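Local coordinates for protein isomerase/lactonizing enzyme (Agrobacterium tumefaciens, PDB 1RVK) that is of unknown function but belongs to the enolase superfamily, binds magnesium and probably abstracts a proton alpha to a carboxylate in its substrate, at residues T97-W109 and T281-L293. Sequence-based numbering, arbitrary orientation.
Sequences TDRTLAVVDCALW and TGVNDVGGITPAL
With CG trans to the backbone N (chi1 -176°), Asp105 sends its carboxylate from helix 98-116 across the first turn of helix 289-301, while Thr290 OG1, beside its own backbone N, faces that carboxylate. Thr290 OG1 donates to the syn lone pair of Asp105 OD1 at 2.7 Å, and Thr290 N gives Asp105 OD2 a nearly straight bond (2.9 Å, 173°), met on the syn side but out of the carboxylate plane. The N-terminus of helix 289-301 would probably stabilise the negative charge of Asp105. Trp109 NE1 in turn donates to Thr290 OG1 at 3.2 Å, and Ile289 CG2 sits over one face of the indole in a CH-pi contact, 3.9 Å from the five-membered ring centroid. Here the N-terminal capping domain of the enolase fold meets the C-terminal barrel, just beyond strand 278-281; the side chain of Asp285 is about 8 Å from the magnesium ion, and its OD2 is hydrogen-bonded to His309 ND1. Gly287 and Gly288, both at positive phi, bring the barrel backbone against the helix: Ala102 and Gly288 CA atoms are 3.7 Å apart, and Gly287 CA points a C-H at Asp98 O. Cys106 SG packs on Val283 CG1 at 3.5 Å. At the far end, the Arg99 side chain doubles back, its guanidinium over the Asn284 amide with planes 23° apart; one water joins Arg99 NH1 to Asn284 ND2.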
ATOM      1  N   THR A  97      -5.361  -0.997 -16.508  1.00 14.75           N
ATOM      2  CA  THR A  97      -5.603  -1.427 -15.134  1.00 13.85           C
ATOM      3  C   THR A  97      -5.733  -0.331 -14.087  1.00 13.52           C
ATOM      4  O   THR A  97      -5.405   0.831 -14.340  1.00 12.47           O
ATOM      5  CB  THR A  97      -4.477  -2.351 -14.686  1.00 13.87           C
ATOM      6  OG1 THR A  97      -3.263  -1.592 -14.583  1.00 13.96           O
ATOM      7  CG2 THR A  97      -4.280  -3.470 -15.706  1.00 14.34           C
ATOM      8  N   ASP A  98      -6.217  -0.711 -12.904  1.00 11.73           N
ATOM      9  CA  ASP A  98      -6.352   0.251 -11.812  1.00 12.48           C
ATOM     10  C   ASP A  98      -4.962   0.773 -11.468  1.00 12.35           C
ATOM     11  O   ASP A  98      -4.809   1.912 -11.021  1.00 12.31           O
ATOM     12  CB  ASP A  98      -6.969  -0.395 -10.563  1.00 14.34           C
ATOM     13  CG  ASP A  98      -8.414  -0.810 -10.763  1.00 19.75           C
ATOM     14  OD1 ASP A  98      -9.072  -0.281 -11.686  1.00 20.01           O
ATOM     15  OD2 ASP A  98      -8.899  -1.658  -9.980  1.00 20.01           O
ATOM     16  N   ARG A  99      -3.950  -0.066 -11.671  1.00 13.62           N
ATOM     17  CA  ARG A  99      -2.576   0.336 -11.397  1.00 13.88           C
ATOM     18  C   ARG A  99      -2.168   1.491 -12.309  1.00 13.63           C
ATOM     19  O   ARG A  99      -1.480   2.413 -11.875  1.00 12.28           O
ATOM     20  CB  ARG A  99      -1.612  -0.843 -11.583  1.00 15.20           C
ATOM     21  CG  ARG A  99      -1.631  -1.855 -10.440  1.00 17.52           C
ATOM     22  CD  ARG A  99      -1.263  -1.201  -9.111  1.00 20.70           C
ATOM     23  NE  ARG A  99       0.145  -0.814  -9.034  1.00 24.16           N
ATOM     24  CZ  ARG A  99       1.149  -1.661  -8.825  1.00 27.55           C
ATOM     25  NH1 ARG A  99       2.397  -1.214  -8.772  1.00 29.22           N
ATOM     26  NH2 ARG A  99       0.909  -2.954  -8.660  1.00 26.12           N
ATOM     27  N   THR A 100      -2.582   1.447 -13.573  1.00 12.97           N
ATOM     28  CA  THR A 100      -2.243   2.535 -14.492  1.00 13.30           C
ATOM     29  C   THR A 100      -2.991   3.802 -14.068  1.00 13.33           C
ATOM     30  O   THR A 100      -2.438   4.901 -14.087  1.00 13.16           O
ATOM     31  CB  THR A 100      -2.614   2.188 -15.954  1.00 12.98           C
ATOM     32  OG1 THR A 100      -1.821   1.082 -16.396  1.00 12.74           O
ATOM     33  CG2 THR A 100      -2.351   3.375 -16.872  1.00 13.09           C
ATOM     34  N   LEU A 101      -4.255   3.647 -13.685  1.00 12.30           N
ATOM     35  CA  LEU A 101      -5.046   4.785 -13.238  1.00 12.93           C
ATOM     36  C   LEU A 101      -4.394   5.442 -12.020  1.00 12.95           C
ATOM     37  O   LEU A 101      -4.361   6.667 -11.904  1.00 13.90           O
ATOM     38  CB  LEU A 101      -6.462   4.329 -12.863  1.00 14.62           C
ATOM     39  CG  LEU A 101      -7.548   4.216 -13.939  1.00 18.74           C
ATOM     40  CD1 LEU A 101      -8.048   5.603 -14.262  1.00 22.35           C
ATOM     41  CD2 LEU A 101      -7.023   3.511 -15.179  1.00 18.19           C
ATOM     42  N   ALA A 102      -3.876   4.620 -11.112  1.00 10.93           N
ATOM     43  CA  ALA A 102      -3.252   5.125  -9.893  1.00 12.43           C
ATOM     44  C   ALA A 102      -2.029   5.997 -10.141  1.00 12.80           C
ATOM     45  O   ALA A 102      -1.894   7.065  -9.540  1.00 14.21           O
ATOM     46  CB  ALA A 102      -2.875   3.962  -8.978  1.00 11.57           C
ATOM     47  N   VAL A 103      -1.139   5.550 -11.021  1.00 12.85           N
ATOM     48  CA  VAL A 103       0.075   6.311 -11.296  1.00 13.31           C
ATOM     49  C   VAL A 103      -0.240   7.636 -11.978  1.00 14.29           C
ATOM     50  O   VAL A 103       0.358   8.663 -11.659  1.00 14.03           O
ATOM     51  CB  VAL A 103       1.056   5.512 -12.177  1.00 15.34           C
ATOM     52  CG1 VAL A 103       2.425   6.198 -12.179  1.00 15.79           C
ATOM     53  CG2 VAL A 103       1.183   4.098 -11.653  1.00 21.51           C
ATOM     54  N   VAL A 104      -1.184   7.614 -12.912  1.00 13.24           N
ATOM     55  CA  VAL A 104      -1.563   8.830 -13.619  1.00 13.28           C
ATOM     56  C   VAL A 104      -2.204   9.832 -12.657  1.00 13.20           C
ATOM     57  O   VAL A 104      -1.875  11.018 -12.670  1.00 12.14           O
ATOM     58  CB  VAL A 104      -2.551   8.525 -14.761  1.00 13.27           C
ATOM     59  CG1 VAL A 104      -3.017   9.821 -15.404  1.00 12.94           C
ATOM     60  CG2 VAL A 104      -1.885   7.637 -15.799  1.00 15.57           C
ATOM     61  N   ASP A 105      -3.120   9.348 -11.823  1.00 10.86           N
ATOM     62  CA  ASP A 105      -3.804  10.204 -10.856  1.00 13.85           C
ATOM     63  C   ASP A 105      -2.782  10.791  -9.880  1.00 13.43           C
ATOM     64  O   ASP A 105      -2.853  11.966  -9.529  1.00 13.58           O
ATOM     65  CB  ASP A 105      -4.856   9.390 -10.086  1.00 14.49           C
ATOM     66  CG  ASP A 105      -5.680  10.242  -9.133  1.00 18.12           C
ATOM     67  OD1 ASP A 105      -6.462  11.096  -9.606  1.00 17.31           O
ATOM     68  OD2 ASP A 105      -5.549  10.055  -7.906  1.00 14.59           O
ATOM     69  N   CYS A 106      -1.824   9.976  -9.452  1.00 13.31           N
ATOM     70  CA  CYS A 106      -0.806  10.452  -8.518  1.00 12.60           C
ATOM     71  C   CYS A 106       0.073  11.530  -9.141  1.00 12.55           C
ATOM     72  O   CYS A 106       0.385  12.527  -8.494  1.00 14.40           O
ATOM     73  CB  CYS A 106       0.053   9.289  -8.019  1.00 11.37           C
ATOM     74  SG  CYS A 106      -0.783   8.278  -6.771  1.00 14.93           S
ATOM     75  N   ALA A 107       0.476  11.329 -10.391  1.00 12.44           N
ATOM     76  CA  ALA A 107       1.298  12.315 -11.088  1.00 11.17           C
ATOM     77  C   ALA A 107       0.525  13.629 -11.228  1.00 12.80           C
ATOM     78  O   ALA A 107       1.105  14.711 -11.146  1.00 12.80           O
ATOM     79  CB  ALA A 107       1.697  11.789 -12.471  1.00 11.82           C
ATOM     80  N   LEU A 108      -0.785  13.532 -11.443  1.00 12.16           N
ATOM     81  CA  LEU A 108      -1.615  14.728 -11.578  1.00 12.67           C
ATOM     82  C   LEU A 108      -1.685  15.484 -10.256  1.00 13.25           C
ATOM     83  O   LEU A 108      -1.667  16.714 -10.235  1.00 11.28           O
ATOM     84  CB  LEU A 108      -3.023  14.346 -12.046  1.00 13.06           C
ATOM     85  CG  LEU A 108      -3.420  14.571 -13.511  1.00 17.61           C
ATOM     86  CD1 LEU A 108      -2.210  14.676 -14.419  1.00 18.57           C
ATOM     87  CD2 LEU A 108      -4.347  13.451 -13.942  1.00 14.55           C
ATOM     88  N   TRP A 109      -1.779  14.752  -9.150  1.00 13.00           N
ATOM     89  CA  TRP A 109      -1.814  15.393  -7.840  1.00 12.39           C
ATOM     90  C   TRP A 109      -0.460  16.037  -7.546  1.00 13.67           C
ATOM     91  O   TRP A 109      -0.394  17.147  -7.013  1.00 14.59           O
ATOM     92  CB  TRP A 109      -2.135  14.378  -6.743  1.00 15.16           C
ATOM     93  CG  TRP A 109      -3.599  14.189  -6.493  1.00 15.96           C
ATOM     94  CD1 TRP A 109      -4.369  13.125  -6.869  1.00 16.19           C
ATOM     95  CD2 TRP A 109      -4.465  15.086  -5.789  1.00 16.50           C
ATOM     96  NE1 TRP A 109      -5.664  13.304  -6.440  1.00 14.93           N
ATOM     97  CE2 TRP A 109      -5.749  14.499  -5.773  1.00 16.68           C
ATOM     98  CE3 TRP A 109      -4.280  16.329  -5.172  1.00 15.48           C
ATOM     99  CZ2 TRP A 109      -6.847  15.114  -5.158  1.00 17.76           C
ATOM    100  CZ3 TRP A 109      -5.371  16.941  -4.560  1.00 18.00           C
ATOM    101  CH2 TRP A 109      -6.638  16.330  -4.560  1.00 15.86           C
ATOM    102  N   THR A 281      -8.517   0.174   1.869  1.00 11.01           N
ATOM    103  CA  THR A 281      -8.354   0.794   0.568  1.00 11.59           C
ATOM    104  C   THR A 281      -6.858   0.949   0.377  1.00 13.19           C
ATOM    105  O   THR A 281      -6.071   0.535   1.228  1.00 12.77           O
ATOM    106  CB  THR A 281      -9.025   2.187   0.503  1.00 12.24           C
ATOM    107  OG1 THR A 281      -9.037   2.648  -0.854  1.00 14.26           O
ATOM    108  CG2 THR A 281      -8.265   3.197   1.366  1.00 12.01           C
ATOM    109  N   GLY A 282      -6.469   1.535  -0.745  1.00 13.17           N
ATOM    110  CA  GLY A 282      -5.064   1.744  -1.025  1.00 13.56           C
ATOM    111  C   GLY A 282      -4.991   2.443  -2.360  1.00 13.40           C
ATOM    112  O   GLY A 282      -5.782   2.139  -3.251  1.00 12.80           O
ATOM    113  N   VAL A 283      -4.062   3.379  -2.507  1.00 12.90           N
ATOM    114  CA  VAL A 283      -3.943   4.104  -3.767  1.00 13.00           C
ATOM    115  C   VAL A 283      -3.784   3.161  -4.955  1.00 14.38           C
ATOM    116  O   VAL A 283      -4.450   3.328  -5.981  1.00 13.07           O
ATOM    117  CB  VAL A 283      -2.766   5.096  -3.723  1.00 13.35           C
ATOM    118  CG1 VAL A 283      -2.546   5.711  -5.094  1.00 13.58           C
ATOM    119  CG2 VAL A 283      -3.065   6.187  -2.702  1.00 13.74           C
ATOM    120  N   ASN A 284      -2.916   2.163  -4.825  1.00 14.22           N
ATOM    121  CA  ASN A 284      -2.718   1.222  -5.924  1.00 14.44           C
ATOM    122  C   ASN A 284      -3.893   0.274  -6.109  1.00 15.94           C
ATOM    123  O   ASN A 284      -4.129  -0.230  -7.209  1.00 16.83           O
ATOM    124  CB  ASN A 284      -1.446   0.394  -5.714  1.00 15.14           C
ATOM    125  CG  ASN A 284      -0.201   1.138  -6.126  1.00 18.18           C
ATOM    126  OD1 ASN A 284      -0.281   2.195  -6.748  1.00 17.32           O
ATOM    127  ND2 ASN A 284       0.961   0.585  -5.794  1.00 19.32           N
ATOM    128  N   ASP A 285      -4.635   0.036  -5.033  1.00 14.17           N
ATOM    129  CA  ASP A 285      -5.755  -0.884  -5.087  1.00 14.75           C
ATOM    130  C   ASP A 285      -7.042  -0.331  -5.680  1.00 14.01           C
ATOM    131  O   ASP A 285      -7.814  -1.080  -6.281  1.00 14.70           O
ATOM    132  CB  ASP A 285      -6.033  -1.428  -3.688  1.00 16.72           C
ATOM    133  CG  ASP A 285      -4.816  -2.087  -3.076  1.00 19.19           C
ATOM    134  OD1 ASP A 285      -4.353  -3.117  -3.619  1.00 19.47           O
ATOM    135  OD2 ASP A 285      -4.316  -1.565  -2.062  1.00 20.04           O
ATOM    136  N   VAL A 286      -7.282   0.965  -5.524  1.00 12.39           N
ATOM    137  CA  VAL A 286      -8.516   1.537  -6.052  1.00 12.17           C
ATOM    138  C   VAL A 286      -8.328   2.510  -7.204  1.00 12.65           C
ATOM    139  O   VAL A 286      -9.282   3.160  -7.634  1.00 12.79           O
ATOM    140  CB  VAL A 286      -9.336   2.217  -4.937  1.00 13.20           C
ATOM    141  CG1 VAL A 286      -9.634   1.204  -3.833  1.00 14.82           C
ATOM    142  CG2 VAL A 286      -8.585   3.418  -4.385  1.00 14.75           C
ATOM    143  N   GLY A 287      -7.100   2.618  -7.702  1.00 12.79           N
ATOM    144  CA  GLY A 287      -6.857   3.487  -8.840  1.00 11.03           C
ATOM    145  C   GLY A 287      -6.431   4.920  -8.607  1.00 11.75           C
ATOM    146  O   GLY A 287      -6.697   5.778  -9.447  1.00 12.69           O
ATOM    147  N   GLY A 288      -5.782   5.200  -7.482  1.00 11.76           N
ATOM    148  CA  GLY A 288      -5.321   6.556  -7.243  1.00 11.45           C
ATOM    149  C   GLY A 288      -5.744   7.215  -5.946  1.00 12.70           C
ATOM    150  O   GLY A 288      -6.522   6.666  -5.162  1.00 11.81           O
ATOM    151  N   ILE A 289      -5.203   8.407  -5.722  1.00 11.19           N
ATOM    152  CA  ILE A 289      -5.509   9.190  -4.536  1.00 12.19           C
ATOM    153  C   ILE A 289      -6.968   9.635  -4.577  1.00 12.38           C
ATOM    154  O   ILE A 289      -7.662   9.595  -3.568  1.00 13.92           O
ATOM    155  CB  ILE A 289      -4.573  10.427  -4.451  1.00 11.61           C
ATOM    156  CG1 ILE A 289      -3.155   9.965  -4.114  1.00 14.01           C
ATOM    157  CG2 ILE A 289      -5.066  11.407  -3.394  1.00 11.82           C
ATOM    158  CD1 ILE A 289      -2.108  11.059  -4.239  1.00 13.55           C
ATOM    159  N   THR A 290      -7.441  10.042  -5.752  1.00 12.71           N
ATOM    160  CA  THR A 290      -8.823  10.493  -5.883  1.00 14.79           C
ATOM    161  C   THR A 290      -9.822   9.432  -5.394  1.00 13.38           C
ATOM    162  O   THR A 290     -10.627   9.704  -4.505  1.00 15.34           O
ATOM    163  CB  THR A 290      -9.121  10.907  -7.334  1.00 16.03           C
ATOM    164  OG1 THR A 290      -8.187  11.925  -7.727  1.00 17.33           O
ATOM    165  CG2 THR A 290     -10.538  11.461  -7.457  1.00 20.03           C
ATOM    166  N   PRO A 291      -9.780   8.210  -5.955  1.00 11.74           N
ATOM    167  CA  PRO A 291     -10.733   7.201  -5.473  1.00 10.98           C
ATOM    168  C   PRO A 291     -10.442   6.733  -4.044  1.00 12.30           C
ATOM    169  O   PRO A 291     -11.345   6.289  -3.336  1.00 10.52           O
ATOM    170  CB  PRO A 291     -10.608   6.078  -6.510  1.00 11.09           C
ATOM    171  CG  PRO A 291      -9.202   6.235  -7.021  1.00 11.46           C
ATOM    172  CD  PRO A 291      -9.071   7.730  -7.154  1.00 10.66           C
ATOM    173  N   ALA A 292      -9.188   6.833  -3.611  1.00 11.65           N
ATOM    174  CA  ALA A 292      -8.847   6.425  -2.249  1.00 11.92           C
ATOM    175  C   ALA A 292      -9.561   7.363  -1.280  1.00 12.96           C
ATOM    176  O   ALA A 292     -10.114   6.928  -0.268  1.00 13.11           O
ATOM    177  CB  ALA A 292      -7.334   6.488  -2.032  1.00 13.26           C
ATOM    178  N   LEU A 293      -9.551   8.654  -1.590  1.00 10.93           N
ATOM    179  CA  LEU A 293     -10.224   9.626  -0.738  1.00 12.09           C
ATOM    180  C   LEU A 293     -11.718   9.325  -0.700  1.00 11.90           C
ATOM    181  O   LEU A 293     -12.350   9.448   0.346  1.00 11.29           O
ATOM    182  CB  LEU A 293      -9.981  11.053  -1.247  1.00 15.19           C
ATOM    183  CG  LEU A 293      -8.660  11.716  -0.830  1.00 18.56           C
ATOM    184  CD1 LEU A 293      -8.681  12.013   0.659  1.00 19.86           C
ATOM    185  CD2 LEU A 293      -7.494  10.816  -1.151  1.00 23.01           C
TER
HETATM  186  O   HOH W   1      -7.385  -3.237  -8.642  1.00 23.67           O
HETATM  187  O   HOH W   2     -10.304  -1.687  -7.158  1.00 27.30           O
HETATM  188  O   HOH W   3       3.327   1.699  -7.540  1.00 23.12           O